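Local coordinates for protein peptide methionine sulfoxide reductase MsrA (Corynebacterium diphtheriae, PDB 4D7L) that reduces methionine (S)-sulfoxide, in proteins and as the free amino acid, back to methionine, probably serving as a repair enzyme after oxidative damage, at residues D140-Y145 / P182-A187. Sequence-based numbering, arbitrary orientation.
Sequences DPTQGY and PKLAAA
The puckered pyrrolidine ring of Pro141 meets Leu184 at its CG corner, where methyl CD1 of Leu184 arrives 3.7 Å from CG, coming in obliquely from beyond that corner and well out of the ring's mean plane. The carboxylate of Asp140, which is truly flat, has donors at both of its oxygens. OD1 takes the backbone N of Thr142 on its anti side (3.0 Å) and Thr142 OG1 on its syn side at 2.6 Å, each tilted out of the carboxylate plane, while Gln143 NE2 gives OD2 a weak bond. Aspartate suits this place because its short side chain can accept from the N two residues on, forming an Asx turn. Two donors thus grip OD1 and hold the turn in shape, in the loop that leads from helix 128-137 to strand 146-147 and here meets the last turn of helix 166-186. Threonine fits by having two unlike branches: with chi1 at 69°, OG1 swings back to the carboxylate, leaving CG2 to lie 3.9 Å from Leu184 CD1 and 4.1 Å from Leu184 CB. In the branched leucine, an extended second torsion (chi2 166°, CD1 anti to CA) sets CD1 at the far end of the side chain, where this one methyl touches both Pro141 and Thr142. Ile192 adds to this apolar patch against Leu184, as Leu189 does against Thr142, and the backbone of Pro141 bonds to Thr193 in the loop beyond the helix.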
ATOM      1  N   ASP A 140       1.284  12.541   1.075  1.00 17.08           N
ATOM      2  CA  ASP A 140       2.449  13.294   1.496  1.00 19.73           C
ATOM      3  C   ASP A 140       3.537  12.294   1.853  1.00 18.95           C
ATOM      4  O   ASP A 140       3.418  11.566   2.869  1.00 18.10           O
ATOM      5  CB  ASP A 140       2.103  14.180   2.692  1.00 21.13           C
ATOM      6  CG  ASP A 140       3.278  15.048   3.152  1.00 22.71           C
ATOM      7  OD1 ASP A 140       4.436  14.776   2.801  1.00 21.69           O
ATOM      8  OD2 ASP A 140       3.019  16.030   3.857  1.00 21.92           O
ATOM      9  N   PRO A 141       4.573  12.215   1.015  1.00 18.06           N
ATOM     10  CA  PRO A 141       5.589  11.179   1.228  1.00 15.95           C
ATOM     11  C   PRO A 141       6.707  11.636   2.176  1.00 17.60           C
ATOM     12  O   PRO A 141       7.805  11.090   2.093  1.00 20.28           O
ATOM     13  CB  PRO A 141       6.146  10.956  -0.167  1.00 16.00           C
ATOM     14  CG  PRO A 141       6.108  12.386  -0.762  1.00 20.24           C
ATOM     15  CD  PRO A 141       4.830  12.993  -0.223  1.00 18.22           C
ATOM     16  N   THR A 142       6.449  12.626   3.029  1.00 16.07           N
ATOM     17  CA  THR A 142       7.496  13.160   3.899  1.00 16.75           C
ATOM     18  C   THR A 142       7.176  13.004   5.382  1.00 16.90           C
ATOM     19  O   THR A 142       7.905  13.543   6.231  1.00 21.48           O
ATOM     20  CB  THR A 142       7.729  14.677   3.648  1.00 16.91           C
ATOM     21  OG1 THR A 142       6.578  15.410   4.117  1.00 18.26           O
ATOM     22  CG2 THR A 142       7.985  14.979   2.140  1.00 15.48           C
ATOM     23  N   GLN A 143       6.109  12.279   5.706  1.00 15.31           N
ATOM     24  CA  GLN A 143       5.603  12.294   7.077  1.00 17.18           C
ATOM     25  C   GLN A 143       6.086  11.163   7.989  1.00 19.84           C
ATOM     26  O   GLN A 143       5.765  11.157   9.172  1.00 18.17           O
ATOM     27  CB  GLN A 143       4.071  12.296   7.065  1.00 17.20           C
ATOM     28  CG  GLN A 143       3.501  13.513   6.327  1.00 22.08           C
ATOM     29  CD  GLN A 143       2.002  13.624   6.496  1.00 24.38           C
ATOM     30  OE1 GLN A 143       1.353  12.675   6.909  1.00 24.46           O
ATOM     31  NE2 GLN A 143       1.451  14.793   6.204  1.00 24.84           N
ATOM     32  N   GLY A 144       6.877  10.238   7.470  1.00 17.55           N
ATOM     33  CA  GLY A 144       7.439   9.212   8.324  1.00 15.93           C
ATOM     34  C   GLY A 144       6.384   8.201   8.744  1.00 18.75           C
ATOM     35  O   GLY A 144       5.732   7.602   7.896  1.00 15.38           O
ATOM     36  N   TYR A 145       6.223   7.983  10.050  1.00 14.50           N
ATOM     37  CA  TYR A 145       5.311   6.924  10.529  1.00 17.02           C
ATOM     38  C   TYR A 145       3.907   7.475  10.780  1.00 19.57           C
ATOM     39  O   TYR A 145       3.372   7.401  11.892  1.00 18.13           O
ATOM     40  CB  TYR A 145       5.863   6.285  11.801  1.00 17.36           C
ATOM     41  CG  TYR A 145       7.194   5.598  11.609  1.00 17.69           C
ATOM     42  CD1 TYR A 145       7.496   4.932  10.422  1.00 22.55           C
ATOM     43  CD2 TYR A 145       8.173   5.663  12.596  1.00 21.89           C
ATOM     44  CE1 TYR A 145       8.724   4.300  10.244  1.00 26.14           C
ATOM     45  CE2 TYR A 145       9.413   5.035  12.426  1.00 20.21           C
ATOM     46  CZ  TYR A 145       9.677   4.356  11.257  1.00 24.05           C
ATOM     47  OH  TYR A 145      10.908   3.750  11.092  1.00 25.44           O
ATOM     48  N   PRO A 182      13.397  18.123  -4.377  1.00 25.83           N
ATOM     49  CA  PRO A 182      13.531  19.577  -4.274  1.00 22.85           C
ATOM     50  C   PRO A 182      12.195  20.304  -4.138  1.00 26.60           C
ATOM     51  O   PRO A 182      12.118  21.350  -3.501  1.00 26.28           O
ATOM     52  CB  PRO A 182      14.219  19.961  -5.592  1.00 32.17           C
ATOM     53  CG  PRO A 182      14.913  18.712  -6.020  1.00 31.79           C
ATOM     54  CD  PRO A 182      13.998  17.613  -5.625  1.00 27.04           C
ATOM     55  N   LYS A 183      11.160  19.758  -4.751  1.00 26.68           N
ATOM     56  CA  LYS A 183       9.852  20.383  -4.728  1.00 28.49           C
ATOM     57  C   LYS A 183       9.275  20.324  -3.315  1.00 24.11           C
ATOM     58  O   LYS A 183       8.685  21.273  -2.826  1.00 25.37           O
ATOM     59  CB  LYS A 183       8.927  19.663  -5.707  1.00 36.00           C
ATOM     60  CG  LYS A 183       9.280  19.870  -7.176  1.00 52.92           C
ATOM     61  CD  LYS A 183       8.440  18.942  -8.062  1.00 64.37           C
ATOM     62  CE  LYS A 183       8.481  19.348  -9.536  1.00 78.03           C
ATOM     63  NZ  LYS A 183       7.615  18.470 -10.384  1.00 82.84           N
ATOM     64  N   LEU A 184       9.434  19.173  -2.677  1.00 18.92           N
ATOM     65  CA  LEU A 184       8.933  18.960  -1.320  1.00 21.22           C
ATOM     66  C   LEU A 184       9.741  19.763  -0.306  1.00 23.67           C
ATOM     67  O   LEU A 184       9.193  20.262   0.681  1.00 22.11           O
ATOM     68  CB  LEU A 184       8.964  17.491  -0.983  1.00 18.27           C
ATOM     69  CG  LEU A 184       7.963  16.713  -1.846  1.00 30.80           C
ATOM     70  CD1 LEU A 184       8.240  15.247  -1.754  1.00 33.23           C
ATOM     71  CD2 LEU A 184       6.561  16.998  -1.377  1.00 38.74           C
ATOM     72  N   ALA A 185      11.045  19.870  -0.552  1.00 23.08           N
ATOM     73  CA  ALA A 185      11.929  20.686   0.287  1.00 23.24           C
ATOM     74  C   ALA A 185      11.477  22.142   0.204  1.00 30.47           C
ATOM     75  O   ALA A 185      11.476  22.858   1.211  1.00 30.82           O
ATOM     76  CB  ALA A 185      13.381  20.559  -0.139  1.00 26.00           C
ATOM     77  N   ALA A 186      11.142  22.586  -1.010  1.00 23.14           N
ATOM     78  CA  ALA A 186      10.717  23.968  -1.222  1.00 30.16           C
ATOM     79  C   ALA A 186       9.361  24.224  -0.562  1.00 22.06           C
ATOM     80  O   ALA A 186       9.033  25.364  -0.252  1.00 26.28           O
ATOM     81  CB  ALA A 186      10.662  24.310  -2.715  1.00 34.69           C
ATOM     82  N   ALA A 187       8.564  23.175  -0.390  1.00 21.02           N
ATOM     83  CA  ALA A 187       7.274  23.308   0.278  1.00 23.91           C
ATOM     84  C   ALA A 187       7.431  23.332   1.799  1.00 27.00           C
ATOM     85  O   ALA A 187       6.455  23.482   2.519  1.00 26.99           O
ATOM     86  CB  ALA A 187       6.329  22.174  -0.146  1.00 21.18           C
TER